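Local coordinates for protein (soluble lytic transglycosylase SLT70) (Escherichia coli, PDB 1QSA) that cleaves the glycosidic bonds between N-acetylmuramic acid and N-acetylglucosamine in peptidoglycan, forming a 1,6-anhydro bond in the muramic acid product, at residues E340-L345 with A357-E362; K370-V375 with Q416-R421; E447-A452 with A596-F601. One frame throughout, in Å; residues are numbered along the deposited sequence.

Contact 1 (E340-L345 with A357-E362)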
loop_
_atom_site.group_PDB
_atom_site.type_symbol
_atom_site.label_atom_id
_atom_site.label_comp_id
_atom_site.label_asym_id
_atom_site.label_seq_id
_atom_site.Cartn_x
_atom_site.Cartn_y
_atom_site.Cartn_z
ATOM N N GLU A 340 -32.011 12.399 -9.505
ATOM C CA GLU A 340 -31.561 13.348 -8.491
ATOM C C GLU A 340 -30.304 12.747 -7.844
ATOM O O GLU A 340 -29.333 13.467 -7.574
ATOM C CB GLU A 340 -32.653 13.614 -7.455
ATOM C CG GLU A 340 -32.235 14.568 -6.328
ATOM C CD GLU A 340 -31.661 15.905 -6.815
ATOM O OE1 GLU A 340 -32.148 16.458 -7.832
ATOM O OE2 GLU A 340 -30.714 16.411 -6.164
ATOM N N ILE A 341 -30.303 11.428 -7.637
ATOM C CA ILE A 341 -29.138 10.756 -7.056
ATOM C C ILE A 341 -27.956 10.905 -8.006
ATOM O O ILE A 341 -26.847 11.243 -7.580
ATOM C CB ILE A 341 -29.380 9.235 -6.798
ATOM C CG1 ILE A 341 -30.416 9.034 -5.686
ATOM C CG2 ILE A 341 -28.040 8.539 -6.424
ATOM C CD1 ILE A 341 -30.832 7.571 -5.480
ATOM N N LEU A 342 -28.195 10.651 -9.290
ATOM C CA LEU A 342 -27.159 10.757 -10.321
ATOM C C LEU A 342 -26.632 12.191 -10.404
ATOM O O LEU A 342 -25.430 12.406 -10.487
ATOM C CB LEU A 342 -27.699 10.291 -11.679
ATOM C CG LEU A 342 -28.075 8.803 -11.752
ATOM C CD1 LEU A 342 -28.548 8.467 -13.162
ATOM C CD2 LEU A 342 -26.866 7.922 -11.380
ATOM N N HIS A 343 -27.527 13.176 -10.340
ATOM C CA HIS A 343 -27.095 14.571 -10.400
ATOM C C HIS A 343 -26.269 14.949 -9.170
ATOM O O HIS A 343 -25.322 15.728 -9.279
ATOM C CB HIS A 343 -28.292 15.513 -10.589
ATOM C CG HIS A 343 -28.757 15.613 -12.011
ATOM N ND1 HIS A 343 -30.084 15.514 -12.373
ATOM C CD2 HIS A 343 -28.071 15.804 -13.160
ATOM C CE1 HIS A 343 -30.193 15.637 -13.685
ATOM N NE2 HIS A 343 -28.984 15.813 -14.185
ATOM N N GLN A 344 -26.614 14.393 -8.008
ATOM C CA GLN A 344 -25.841 14.667 -6.791
ATOM C C GLN A 344 -24.449 14.052 -6.931
ATOM O O GLN A 344 -23.450 14.647 -6.535
ATOM C CB GLN A 344 -26.548 14.122 -5.552
ATOM C CG GLN A 344 -27.677 15.014 -5.075
ATOM C CD GLN A 344 -27.226 16.452 -4.875
ATOM O OE1 GLN A 344 -26.478 16.759 -3.943
ATOM N NE2 GLN A 344 -27.657 17.337 -5.769
ATOM N N LEU A 345 -24.391 12.859 -7.515
ATOM C CA LEU A 345 -23.117 12.172 -7.714
ATOM C C LEU A 345 -22.203 12.950 -8.656
ATOM O O LEU A 345 -21.002 13.052 -8.412
ATOM C CB LEU A 345 -23.347 10.756 -8.253
ATOM C CG LEU A 345 -23.612 9.656 -7.228
ATOM C CD1 LEU A 345 -23.899 8.348 -7.956
ATOM C CD2 LEU A 345 -22.393 9.497 -6.318
ATOM N N ALA A 357 -22.651 10.772 -14.936
ATOM C CA ALA A 357 -22.767 11.699 -16.058
ATOM C C ALA A 357 -23.002 10.944 -17.376
ATOM O O ALA A 357 -23.906 11.294 -18.143
ATOM C CB ALA A 357 -21.517 12.558 -16.152
ATOM N N GLN A 358 -22.205 9.901 -17.636
ATOM C CA GLN A 358 -22.367 9.122 -18.858
ATOM C C GLN A 358 -23.732 8.409 -18.892
ATOM O O GLN A 358 -24.370 8.356 -19.937
ATOM C CB GLN A 358 -21.223 8.110 -19.027
ATOM C CG GLN A 358 -21.259 7.387 -20.379
ATOM C CD GLN A 358 -19.895 6.895 -20.872
ATOM O OE1 GLN A 358 -18.882 7.020 -20.180
ATOM N NE2 GLN A 358 -19.878 6.311 -22.065
ATOM N N ARG A 359 -24.196 7.930 -17.741
ATOM C CA ARG A 359 -25.486 7.235 -17.666
ATOM C C ARG A 359 -26.642 8.133 -18.115
ATOM O O ARG A 359 -27.483 7.703 -18.902
ATOM C CB ARG A 359 -25.740 6.687 -16.254
ATOM C CG ARG A 359 -27.067 5.909 -16.103
ATOM C CD ARG A 359 -27.067 4.686 -17.016
ATOM N NE ARG A 359 -28.355 3.981 -17.084
ATOM C CZ ARG A 359 -28.762 3.077 -16.201
ATOM N NH1 ARG A 359 -28.048 2.837 -15.109
ATOM N NH2 ARG A 359 -29.935 2.464 -16.380
ATOM N N ILE A 360 -26.664 9.387 -17.669
ATOM C CA ILE A 360 -27.755 10.280 -18.079
ATOM C C ILE A 360 -27.475 11.147 -19.306
ATOM O O ILE A 360 -28.259 12.039 -19.635
ATOM C CB ILE A 360 -28.262 11.150 -16.922
ATOM C CG1 ILE A 360 -27.142 12.038 -16.373
ATOM C CG2 ILE A 360 -28.856 10.264 -15.844
ATOM C CD1 ILE A 360 -27.565 12.822 -15.149
ATOM N N GLY A 361 -26.360 10.879 -19.981
ATOM C CA GLY A 361 -26.011 11.610 -21.185
ATOM C C GLY A 361 -25.616 13.061 -21.022
ATOM O O GLY A 361 -25.828 13.870 -21.928
ATOM N N GLU A 362 -25.051 13.400 -19.868
ATOM C CA GLU A 362 -24.612 14.764 -19.611
ATOM C C GLU A 362 -23.090 14.813 -19.515
ATOM O O GLU A 362 -22.445 13.819 -19.197
ATOM C CB GLU A 362 -25.265 15.305 -18.338
ATOM C CG GLU A 362 -26.765 15.541 -18.493
ATOM C CD GLU A 362 -27.452 15.929 -17.199
ATOM O OE1 GLU A 362 -26.816 16.575 -16.339
ATOM O OE2 GLU A 362 -28.641 15.588 -17.043
#

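Contact 2 (K370-V375 with Q416-R421)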
loop_
_atom_site.group_PDB
_atom_site.type_symbol
_atom_site.label_atom_id
_atom_site.label_comp_id
_atom_site.label_asym_id
_atom_site.label_seq_id
_atom_site.Cartn_x
_atom_site.Cartn_y
_atom_site.Cartn_z
ATOM N N LYS A 370 -7.179 25.972 -8.556
ATOM C CA LYS A 370 -5.851 26.405 -8.970
ATOM C C LYS A 370 -4.955 26.723 -7.786
ATOM O O LYS A 370 -5.426 27.146 -6.733
ATOM C CB LYS A 370 -5.944 27.651 -9.849
ATOM C CG LYS A 370 -6.660 27.450 -11.175
ATOM C CD LYS A 370 -6.748 28.776 -11.920
ATOM C CE LYS A 370 -7.621 28.683 -13.160
ATOM N NZ LYS A 370 -7.724 29.994 -13.867
ATOM N N ALA A 371 -3.654 26.513 -7.964
ATOM C CA ALA A 371 -2.693 26.840 -6.918
ATOM C C ALA A 371 -2.533 28.371 -6.969
ATOM O O ALA A 371 -2.966 29.017 -7.930
ATOM C CB ALA A 371 -1.359 26.149 -7.198
ATOM N N PRO A 372 -1.941 28.973 -5.930
ATOM C CA PRO A 372 -1.751 30.430 -5.913
ATOM C C PRO A 372 -0.957 30.931 -7.124
ATOM O O PRO A 372 -0.153 30.196 -7.699
ATOM C CB PRO A 372 -0.960 30.655 -4.622
ATOM C CG PRO A 372 -1.423 29.536 -3.734
ATOM C CD PRO A 372 -1.457 28.360 -4.680
ATOM N N GLN A 373 -1.199 32.181 -7.513
ATOM C CA GLN A 373 -0.492 32.783 -8.642
ATOM C C GLN A 373 0.998 32.912 -8.315
ATOM O O GLN A 373 1.845 32.735 -9.189
ATOM C CB GLN A 373 -1.077 34.160 -8.968
ATOM C CG GLN A 373 -2.502 34.115 -9.497
ATOM C CD GLN A 373 -2.600 33.427 -10.848
ATOM O OE1 GLN A 373 -1.609 33.311 -11.577
ATOM N NE2 GLN A 373 -3.807 32.995 -11.202
ATOM N N ASN A 374 1.294 33.239 -7.058
ATOM C CA ASN A 374 2.670 33.375 -6.575
ATOM C C ASN A 374 3.052 32.107 -5.814
ATOM O O ASN A 374 2.485 31.828 -4.758
ATOM C CB ASN A 374 2.802 34.560 -5.612
ATOM C CG ASN A 374 2.704 35.897 -6.305
ATOM O OD1 ASN A 374 3.656 36.347 -6.945
ATOM N ND2 ASN A 374 1.565 36.564 -6.146
ATOM N N VAL A 375 4.024 31.362 -6.335
ATOM C CA VAL A 375 4.469 30.125 -5.695
ATOM C C VAL A 375 5.761 30.296 -4.904
ATOM O O VAL A 375 6.194 29.377 -4.199
ATOM C CB VAL A 375 4.662 28.989 -6.729
ATOM C CG1 VAL A 375 3.375 28.756 -7.478
ATOM C CG2 VAL A 375 5.785 29.323 -7.687
ATOM N N GLN A 416 1.376 24.058 0.879
ATOM C CA GLN A 416 1.492 22.764 0.188
ATOM C C GLN A 416 1.100 22.875 -1.293
ATOM O O GLN A 416 1.712 22.221 -2.158
ATOM C CB GLN A 416 0.694 21.685 0.926
ATOM C CG GLN A 416 1.297 21.363 2.299
ATOM C CD GLN A 416 0.365 20.565 3.193
ATOM O OE1 GLN A 416 -0.834 20.824 3.232
ATOM N NE2 GLN A 416 0.917 19.612 3.942
ATOM N N ALA A 417 0.125 23.740 -1.594
ATOM C CA ALA A 417 -0.311 23.966 -2.975
ATOM C C ALA A 417 0.761 24.751 -3.746
ATOM O O ALA A 417 1.002 24.500 -4.927
ATOM C CB ALA A 417 -1.666 24.712 -2.999
ATOM N N GLN A 418 1.405 25.707 -3.071
ATOM C CA GLN A 418 2.480 26.469 -3.707
ATOM C C GLN A 418 3.629 25.523 -4.025
ATOM O O GLN A 418 4.200 25.598 -5.100
ATOM C CB GLN A 418 3.004 27.569 -2.792
ATOM C CG GLN A 418 2.064 28.739 -2.593
ATOM C CD GLN A 418 2.666 29.760 -1.654
ATOM O OE1 GLN A 418 3.037 29.439 -0.521
ATOM N NE2 GLN A 418 2.777 30.994 -2.117
ATOM N N LEU A 419 3.976 24.654 -3.071
ATOM C CA LEU A 419 5.054 23.688 -3.273
ATOM C C LEU A 419 4.700 22.720 -4.419
ATOM O O LEU A 419 5.541 22.403 -5.264
ATOM C CB LEU A 419 5.359 22.935 -1.963
ATOM C CG LEU A 419 6.115 23.744 -0.888
ATOM C CD1 LEU A 419 6.175 22.983 0.430
ATOM C CD2 LEU A 419 7.530 24.062 -1.390
ATOM N N ALA A 420 3.447 22.274 -4.465
ATOM C CA ALA A 420 3.002 21.383 -5.539
ATOM C C ALA A 420 3.189 22.082 -6.897
ATOM O O ALA A 420 3.768 21.515 -7.824
ATOM C CB ALA A 420 1.527 20.995 -5.342
ATOM N N ARG A 421 2.774 23.348 -6.975
ATOM C CA ARG A 421 2.885 24.106 -8.227
ATOM C C ARG A 421 4.336 24.416 -8.588
ATOM O O ARG A 421 4.690 24.423 -9.758
ATOM C CB ARG A 421 2.066 25.395 -8.149
ATOM C CG ARG A 421 1.998 26.156 -9.468
ATOM C CD ARG A 421 1.259 25.353 -10.528
ATOM N NE ARG A 421 1.441 25.908 -11.871
ATOM C CZ ARG A 421 0.656 25.630 -12.908
ATOM N NH1 ARG A 421 -0.376 24.805 -12.765
ATOM N NH2 ARG A 421 0.908 26.178 -14.092
#

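Contact 3 (E447-A452 with A596-F601). With SO4 (sulfate ion), chain B; SO4 (sulfate ion), chain H.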
loop_
_atom_site.group_PDB
_atom_site.type_symbol
_atom_site.label_atom_id
_atom_site.label_comp_id
_atom_site.label_asym_id
_atom_site.label_seq_id
_atom_site.Cartn_x
_atom_site.Cartn_y
_atom_site.Cartn_z
ATOM N N GLU A 447 -2.023 19.627 -10.997
ATOM C CA GLU A 447 -0.825 19.200 -10.273
ATOM C C GLU A 447 -0.861 17.716 -9.924
ATOM O O GLU A 447 0.190 17.072 -9.801
ATOM C CB GLU A 447 -0.621 20.040 -9.002
ATOM C CG GLU A 447 -0.306 21.531 -9.254
ATOM C CD GLU A 447 -1.520 22.347 -9.655
ATOM O OE1 GLU A 447 -2.651 22.003 -9.258
ATOM O OE2 GLU A 447 -1.347 23.357 -10.365
ATOM N N ARG A 448 -2.067 17.168 -9.771
ATOM C CA ARG A 448 -2.225 15.745 -9.470
ATOM C C ARG A 448 -2.017 14.873 -10.716
ATOM O O ARG A 448 -1.661 13.698 -10.601
ATOM C CB ARG A 448 -3.643 15.443 -8.950
ATOM C CG ARG A 448 -4.004 16.069 -7.583
ATOM C CD ARG A 448 -5.394 15.590 -7.101
ATOM N NE ARG A 448 -5.401 14.154 -6.875
ATOM C CZ ARG A 448 -6.458 13.361 -7.051
ATOM N NH1 ARG A 448 -7.644 13.868 -7.383
ATOM N NH2 ARG A 448 -6.340 12.057 -6.853
ATOM N N PHE A 449 -2.273 15.429 -11.900
ATOM C CA PHE A 449 -2.170 14.650 -13.128
ATOM C C PHE A 449 -1.355 15.376 -14.178
ATOM O O PHE A 449 -1.855 15.710 -15.256
ATOM C CB PHE A 449 -3.592 14.330 -13.620
ATOM C CG PHE A 449 -4.390 13.542 -12.621
ATOM C CD1 PHE A 449 -4.120 12.184 -12.423
ATOM C CD2 PHE A 449 -5.316 14.178 -11.781
ATOM C CE1 PHE A 449 -4.749 11.473 -11.391
ATOM C CE2 PHE A 449 -5.949 13.484 -10.749
ATOM C CZ PHE A 449 -5.664 12.127 -10.548
ATOM N N PRO A 450 -0.053 15.565 -13.903
ATOM C CA PRO A 450 0.824 16.260 -14.845
ATOM C C PRO A 450 1.088 15.456 -16.114
ATOM O O PRO A 450 1.077 14.223 -16.071
ATOM C CB PRO A 450 2.105 16.439 -14.036
ATOM C CG PRO A 450 2.136 15.203 -13.171
ATOM C CD PRO A 450 0.697 15.116 -12.706
ATOM N N LEU A 451 1.348 16.153 -17.224
ATOM C CA LEU A 451 1.647 15.507 -18.501
ATOM C C LEU A 451 3.110 15.077 -18.520
ATOM O O LEU A 451 3.920 15.558 -19.324
ATOM C CB LEU A 451 1.349 16.451 -19.672
ATOM C CG LEU A 451 -0.120 16.858 -19.788
ATOM C CD1 LEU A 451 -0.298 17.809 -20.972
ATOM C CD2 LEU A 451 -1.009 15.629 -19.947
ATOM N N ALA A 452 3.421 14.125 -17.653
ATOM C CA ALA A 452 4.780 13.615 -17.491
ATOM C C ALA A 452 5.298 12.758 -18.648
ATOM O O ALA A 452 4.561 11.928 -19.199
ATOM C CB ALA A 452 4.857 12.842 -16.200
ATOM N N ALA A 596 -9.596 9.792 -18.081
ATOM C CA ALA A 596 -10.473 10.936 -18.373
ATOM C C ALA A 596 -9.760 12.258 -18.034
ATOM O O ALA A 596 -9.800 13.203 -18.831
ATOM C CB ALA A 596 -11.785 10.819 -17.610
ATOM N N TYR A 597 -9.070 12.312 -16.892
ATOM C CA TYR A 597 -8.338 13.525 -16.520
ATOM C C TYR A 597 -7.260 13.816 -17.563
ATOM O O TYR A 597 -7.103 14.952 -17.989
ATOM C CB TYR A 597 -7.666 13.373 -15.156
ATOM C CG TYR A 597 -8.603 13.183 -13.996
ATOM C CD1 TYR A 597 -9.873 13.751 -13.994
ATOM C CD2 TYR A 597 -8.215 12.415 -12.888
ATOM C CE1 TYR A 597 -10.741 13.563 -12.916
ATOM C CE2 TYR A 597 -9.072 12.215 -11.819
ATOM C CZ TYR A 597 -10.336 12.791 -11.842
ATOM O OH TYR A 597 -11.199 12.571 -10.803
ATOM N N TYR A 598 -6.526 12.782 -17.985
ATOM C CA TYR A 598 -5.484 12.967 -18.989
ATOM C C TYR A 598 -6.038 13.441 -20.316
ATOM O O TYR A 598 -5.466 14.335 -20.949
ATOM C CB TYR A 598 -4.608 11.711 -19.125
ATOM C CG TYR A 598 -3.472 11.747 -18.120
ATOM C CD1 TYR A 598 -2.454 12.690 -18.247
ATOM C CD2 TYR A 598 -3.479 10.945 -16.980
ATOM C CE1 TYR A 598 -1.472 12.849 -17.255
ATOM C CE2 TYR A 598 -2.494 11.100 -15.973
ATOM C CZ TYR A 598 -1.508 12.055 -16.118
ATOM O OH TYR A 598 -0.604 12.278 -15.095
ATOM N N ARG A 599 -7.177 12.887 -20.720
ATOM C CA ARG A 599 -7.806 13.315 -21.964
ATOM C C ARG A 599 -8.158 14.797 -21.840
ATOM O O ARG A 599 -7.888 15.567 -22.756
ATOM C CB ARG A 599 -9.052 12.470 -22.271
ATOM C CG ARG A 599 -8.680 11.102 -22.856
ATOM C CD ARG A 599 -9.889 10.203 -23.053
ATOM N NE ARG A 599 -10.911 10.848 -23.881
ATOM C CZ ARG A 599 -10.870 10.942 -25.211
ATOM N NH1 ARG A 599 -9.863 10.411 -25.905
ATOM N NH2 ARG A 599 -11.853 11.560 -25.855
ATOM N N TYR A 600 -8.671 15.203 -20.680
ATOM C CA TYR A 600 -9.027 16.599 -20.471
ATOM C C TYR A 600 -7.814 17.515 -20.644
ATOM O O TYR A 600 -7.878 18.501 -21.388
ATOM C CB TYR A 600 -9.654 16.820 -19.087
ATOM C CG TYR A 600 -9.938 18.281 -18.820
ATOM C CD1 TYR A 600 -11.094 18.882 -19.310
ATOM C CD2 TYR A 600 -9.015 19.076 -18.134
ATOM C CE1 TYR A 600 -11.323 20.243 -19.124
ATOM C CE2 TYR A 600 -9.235 20.437 -17.950
ATOM C CZ TYR A 600 -10.387 21.007 -18.446
ATOM O OH TYR A 600 -10.612 22.351 -18.257
ATOM N N PHE A 601 -6.710 17.186 -19.972
ATOM C CA PHE A 601 -5.509 18.004 -20.058
ATOM C C PHE A 601 -4.831 17.966 -21.424
ATOM O O PHE A 601 -4.011 18.826 -21.737
ATOM C CB PHE A 601 -4.556 17.681 -18.902
ATOM C CG PHE A 601 -5.064 18.154 -17.572
ATOM C CD1 PHE A 601 -5.296 19.516 -17.344
ATOM C CD2 PHE A 601 -5.356 17.249 -16.557
ATOM C CE1 PHE A 601 -5.819 19.967 -16.127
ATOM C CE2 PHE A 601 -5.878 17.689 -15.335
ATOM C CZ PHE A 601 -6.113 19.052 -15.118
HETATM S S SO4 B . -9.973 10.862 -7.919
HETATM O O1 SO4 B . -10.420 10.092 -9.097
HETATM O O2 SO4 B . -9.829 12.284 -8.290
HETATM O O3 SO4 B . -10.995 10.724 -6.867
HETATM O O4 SO4 B . -8.691 10.343 -7.409
HETATM S S SO4 H . -3.677 9.747 -5.511
HETATM O O1 SO4 H . -4.757 9.722 -6.517
HETATM O O2 SO4 H . -3.944 8.734 -4.474
HETATM O O3 SO4 H . -2.394 9.448 -6.169
HETATM O O4 SO4 H . -3.617 11.082 -4.897
#

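Contact 1 (E340-L345 with A357-E362)
Leu342 and His343, on one turn inside helix 335-346, face Ile360 and Glu362 where helix 351-359 has just run out, and the backbones draw closest between the CA atoms of Leu342 and Ala357, 7.3 Å apart. The ring of His343 reaches across and gives its NE2 hydrogen to OE2 of Glu362 over 2.9 Å, with an N-H...O angle of 161°. The bond uses the syn side of that oxygen and lies near the imidazole plane, while the carboxylate is turned 33° against the ring. The other oxygen, OE1 of Glu362, stays close as well, 3.1 Å from NE2 of His343, and a negative charge so placed would probably favour protonation of the imidazole.

A Schellman motif presents this acceptor. Gly361, with positive phi, is the C-prime residue; N of Glu362 reaches back to O of Ala357 (3.0 Å) and N of Gly361 to O of Gln358 (3.2 Å), ending one helix of the alpha-superhelix against the helix that precedes it in the chain.

Apolar contact accompanies the polar bridge. Ile360 carries CG1 between its backbone N and carbonyl carbon (chi1 60°), and from there CD1 comes obliquely to within 3.4 Å of NE2 of His343. The side chains of Ile360 and Leu342 slide past each other in opposite directions, and CG2 of Ile360 presses on CD1 of Leu342 at 3.2 Å, tighter than ordinary carbon contact. CG of Arg359 touches the same methyl, CD1 of Leu342, more lightly at 4.2 Å. The arginine then leads away, and its NH1 forms a salt bridge with Asp327 and a hydrogen bond with the hydroxyl of Tyr323, both on helix 319-331.

Contact 2 (K370-V375 with Q416-R421)
Gln418 sets its CG anti to its own carbonyl carbon (chi1 -72°) and runs straight on beyond it, whereas Arg421, one turn later, sets its CG anti to the backbone N (chi1 -173°); the first side chain reaches toward Asn374 and the second lies beside Val375. At the end of the glutamine, NE2 of Gln418 donates to the backbone O of Asn374 at 2.8 Å. The N-H...O angle is 160°, the acceptor lies near the carboxamide plane, and the donor is tilted somewhat from the plane of the carbonyl.

Lower on the same side chain, CG of Gln418 meets CG of Pro372 at 3.8 Å, the two side chains crossing at about a right angle. Replacing Gln418 by an alanine would probably leave the carbonyl of Asn374 without this donor and open a gap beside the ring of Pro372.

The pattern is that of an irregular segment laid over a helix. Residues 370-375 belong to the connection that leaves helix 351-359, and they lie against helix 413-425 of the L domain, touching three residues of a helical face. CD of Pro372 rests on CB of Ala417 at 4.0 Å. Beside it the methyl of Ala371 enters the angle between two successive turns, with its CB 3.7 Å from O of Ala417 and 3.6 Å from CB of Arg421. The backbones come closest at the CA atoms of Val375 and Gln418, 4.6 Å apart. CG1 of Val375 packs obliquely on the aliphatic part of Arg421, 3.6 Å from its CG. Beyond a bend at chi2 the arginine turns away, and its NH1 forms salt bridges with Glu446 and Glu447.

Contact 3 (E447-A452 with A596-F601)
Phe449 is the main bump here, thrust from the end of helix 445-448 into a hollow lined by Tyr597, Tyr598 and Phe601 of helix 582-601. CD2 of Tyr597 stands over one face of the phenyl ring, toward its rim, and comes within 3.3 Å of CE2 of Phe449. The two rings meet obliquely, their planes 42° apart. Tyr598 bounds the hollow differently, crossing Phe449 at about a right angle, with its CE2 at the phenyl edge. Phe601 closes in more loosely, its CE2 4.4 Å from CB of Phe449.

A second, smaller bump is Leu451: its CD2 settles into the notch between CD1 of Tyr598, 3.7 Å away at the ring edge, and CB of Phe601. In this enzyme with a lysozyme-like SLT domain, the contact ties the link between helices 445-448 and 454-461 to helix 582-601. An inverse gamma turn centred on Leu451 bends the chain, its weak bond from N of Ala452 ending on O of Pro450. That oxygen also accepts the hydroxyl proton of Tyr598, OH to O 2.7 Å, while Trp481 donates its indole N-H to the same hydroxyl.

CE2 of Phe449 stands over the centre of one face of the Arg448 guanidinium, 3.7 Å above it. The guanidinium edge grips a sulfate (chain B), probably from the crystallisation liquor, with NH1 of Arg448 on O2 at 2.8 Å and NH2 on O4 at 3.0 Å. The hydroxyl of Tyr597 is 2.9 Å from O2 of this ion, which spans both segments. NH2 of Arg448 also donates to a second sulfate (chain H).

The three contacts follow one another along the chain, each closing before the next opens. Contacts 2 and 3 are directly joined, with centres about 17 Å apart: NH1 of Arg421 forms a salt bridge with OE2 of Glu447 at 3.0 Å, and CB of Ala371 packs 4.2 Å from that same OE2 of Glu447. Contact 1 stands apart, its nearest atoms about 8 Å from contact 3 and about 19 Å from contact 2. Of the three, contact 3 comes nearest the predicted active site: the side chain of Tyr598 is about 11 Å from that of Glu478, the predicted active-site residue, whereas contacts 1 and 2 lie away from it.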